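Local coordinates for uncharacterized protein YfeY (Escherichia coli, PDB 2QZB) that is of unknown function but is probably an exported, membrane-anchored lipoprotein of the DUF1131 family, at residues Thr99-Tyr105 with Ser134-Ser138. Sequence-based numbering, arbitrary orientation.
Sequences TPFSDLY and SYQFS
This is an aromatic helix-on-sheet contact: the short helical turn at 101-104 packs on one face of strand 134-138, which lies between strands 123-126 and 158-165 in an antiparallel sheet. Thr99 and Pro100 are in a polyproline-II-like conformation and lead into the turn, where Asp103 N bonds to Pro100 O (3.1 Å), and Leu104 N and Tyr105 N share Phe101 O at 2.8 and 3.0 Å. The strand has regular extended angles, so Tyr135 and Phe137 both point toward the turn while Gln136 between them does not.

Phe101 and Phe137 set the register, with CA atoms 7.2 Å apart. The m rotamer of Phe137 sends its ring against the start of the turn, where Phe137 CE2 comes within 3.5 Å of Phe101 CA. Phe101, chi1 t, presents its ring edge to the Phe137 face in a T-shaped stack, centroids 5.2 Å apart and planes at 82°. Leu104 CD1 meets the Phe137 edge at CZ (3.9 Å) and reaches Tyr135 CD2 at 4.2 Å; Tyr105 CE2 lies 3.9 Å from Phe137 CE1. Tyr105 OH passes 3.6 Å from Tyr135 CD2 but hydrogen-bonds to Lys126 O, while Tyr135 OH bonds to Thr93 OG1.

No hydrogen bond joins the segments. Cys125, disulfide-bonded to Cys112, touches Phe101, Tyr105 and Phe137, completing a small, partly buried aromatic cluster where a short helical turn packs across the face of an antiparallel sheet in a helix-poor fold.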
loop_
_atom_site.group_PDB
_atom_site.type_symbol
_atom_site.label_atom_id
_atom_site.label_comp_id
_atom_site.label_asym_id
_atom_site.label_seq_id
_atom_site.Cartn_x
_atom_site.Cartn_y
_atom_site.Cartn_z
ATOM N N THR A 99 4.358 0.681 11.942
ATOM C CA THR A 99 5.633 0.009 12.227
ATOM C C THR A 99 6.756 1.050 12.064
ATOM O O THR A 99 6.762 1.772 11.083
ATOM C CB THR A 99 5.850 -1.195 11.297
ATOM O OG1 THR A 99 4.845 -2.162 11.595
ATOM C CG2 THR A 99 7.270 -1.872 11.500
ATOM N N PRO A 100 7.686 1.148 13.038
ATOM C CA PRO A 100 8.828 2.055 12.899
ATOM C C PRO A 100 9.782 1.616 11.763
ATOM O O PRO A 100 10.032 0.434 11.567
ATOM C CB PRO A 100 9.519 1.982 14.270
ATOM C CG PRO A 100 8.381 1.489 15.243
ATOM C CD PRO A 100 7.672 0.476 14.354
ATOM N N PHE A 101 10.277 2.573 10.998
ATOM C CA PHE A 101 11.313 2.264 9.995
ATOM C C PHE A 101 12.476 1.410 10.555
ATOM O O PHE A 101 12.874 0.406 9.945
ATOM C CB PHE A 101 11.854 3.600 9.455
ATOM C CG PHE A 101 12.879 3.454 8.367
ATOM C CD1 PHE A 101 12.487 3.283 7.038
ATOM C CD2 PHE A 101 14.245 3.566 8.660
ATOM C CE1 PHE A 101 13.430 3.161 6.010
ATOM C CE2 PHE A 101 15.201 3.461 7.650
ATOM C CZ PHE A 101 14.805 3.245 6.322
ATOM N N SER A 102 12.992 1.825 11.721
ATOM C CA SER A 102 14.149 1.220 12.414
ATOM C C SER A 102 13.917 -0.208 12.899
ATOM O O SER A 102 14.892 -0.943 13.192
ATOM C CB SER A 102 14.534 2.101 13.604
ATOM O OG SER A 102 13.427 2.254 14.489
ATOM N N ASP A 103 12.642 -0.616 12.943
ATOM C CA ASP A 103 12.281 -2.018 13.177
ATOM C C ASP A 103 12.654 -2.915 11.957
ATOM O O ASP A 103 12.867 -4.135 12.069
ATOM C CB ASP A 103 10.760 -2.117 13.466
ATOM C CG ASP A 103 10.415 -1.920 14.953
ATOM O OD1 ASP A 103 11.290 -1.512 15.736
ATOM O OD2 ASP A 103 9.256 -2.173 15.352
ATOM N N LEU A 104 12.713 -2.309 10.782
ATOM C CA LEU A 104 12.827 -3.100 9.552
ATOM C C LEU A 104 14.117 -2.922 8.815
ATOM O O LEU A 104 14.595 -3.876 8.208
ATOM C CB LEU A 104 11.672 -2.775 8.591
ATOM C CG LEU A 104 10.301 -2.975 9.223
ATOM C CD1 LEU A 104 9.251 -2.337 8.344
ATOM C CD2 LEU A 104 10.017 -4.457 9.490
ATOM N N TYR A 105 14.658 -1.704 8.844
ATOM C CA TYR A 105 15.827 -1.334 8.031
ATOM C C TYR A 105 16.861 -0.612 8.869
ATOM O O TYR A 105 16.519 0.236 9.690
ATOM C CB TYR A 105 15.456 -0.456 6.827
ATOM C CG TYR A 105 14.345 -1.031 5.973
ATOM C CD1 TYR A 105 14.587 -2.093 5.121
ATOM C CD2 TYR A 105 13.039 -0.545 6.082
ATOM C CE1 TYR A 105 13.568 -2.654 4.345
ATOM C CE2 TYR A 105 11.980 -1.122 5.326
ATOM C CZ TYR A 105 12.271 -2.150 4.444
ATOM O OH TYR A 105 11.269 -2.703 3.687
ATOM N N SER A 134 5.445 -3.817 -0.715
ATOM C CA SER A 134 6.251 -2.651 -0.410
ATOM C C SER A 134 5.568 -1.927 0.743
ATOM O O SER A 134 4.378 -2.128 0.963
ATOM C CB SER A 134 6.281 -1.691 -1.600
ATOM O OG SER A 134 6.863 -2.303 -2.741
ATOM N N TYR A 135 6.317 -1.079 1.444
ATOM C CA TYR A 135 5.788 -0.260 2.533
ATOM C C TYR A 135 6.106 1.174 2.174
ATOM O O TYR A 135 7.217 1.465 1.705
ATOM C CB TYR A 135 6.468 -0.615 3.876
ATOM C CG TYR A 135 6.543 -2.097 4.205
ATOM C CD1 TYR A 135 5.397 -2.876 4.285
ATOM C CD2 TYR A 135 7.771 -2.716 4.454
ATOM C CE1 TYR A 135 5.463 -4.231 4.558
ATOM C CE2 TYR A 135 7.842 -4.070 4.766
ATOM C CZ TYR A 135 6.697 -4.814 4.820
ATOM O OH TYR A 135 6.749 -6.150 5.149
ATOM N N GLN A 136 5.168 2.082 2.361
ATOM C CA GLN A 136 5.541 3.496 2.332
ATOM C C GLN A 136 5.681 3.998 3.753
ATOM O O GLN A 136 4.975 3.527 4.668
ATOM C CB GLN A 136 4.541 4.371 1.549
ATOM C CG GLN A 136 4.401 4.008 0.068
ATOM C CD GLN A 136 3.657 5.082 -0.763
ATOM O OE1 GLN A 136 3.072 6.031 -0.216
ATOM N NE2 GLN A 136 3.688 4.925 -2.091
ATOM N N PHE A 137 6.591 4.957 3.943
ATOM C CA PHE A 137 6.893 5.491 5.275
ATOM C C PHE A 137 6.605 6.972 5.253
ATOM O O PHE A 137 6.756 7.607 4.212
ATOM C CB PHE A 137 8.374 5.240 5.643
ATOM C CG PHE A 137 8.661 3.804 5.979
ATOM C CD1 PHE A 137 8.980 2.887 4.971
ATOM C CD2 PHE A 137 8.560 3.358 7.272
ATOM C CE1 PHE A 137 9.206 1.560 5.272
ATOM C CE2 PHE A 137 8.794 2.048 7.578
ATOM C CZ PHE A 137 9.095 1.135 6.575
ATOM N N SER A 138 6.181 7.533 6.380
ATOM C CA SER A 138 6.154 8.998 6.483
ATOM C C SER A 138 6.603 9.467 7.846
ATOM O O SER A 138 6.614 8.683 8.809
ATOM C CB SER A 138 4.819 9.626 6.064
ATOM O OG SER A 138 3.702 8.855 6.417
#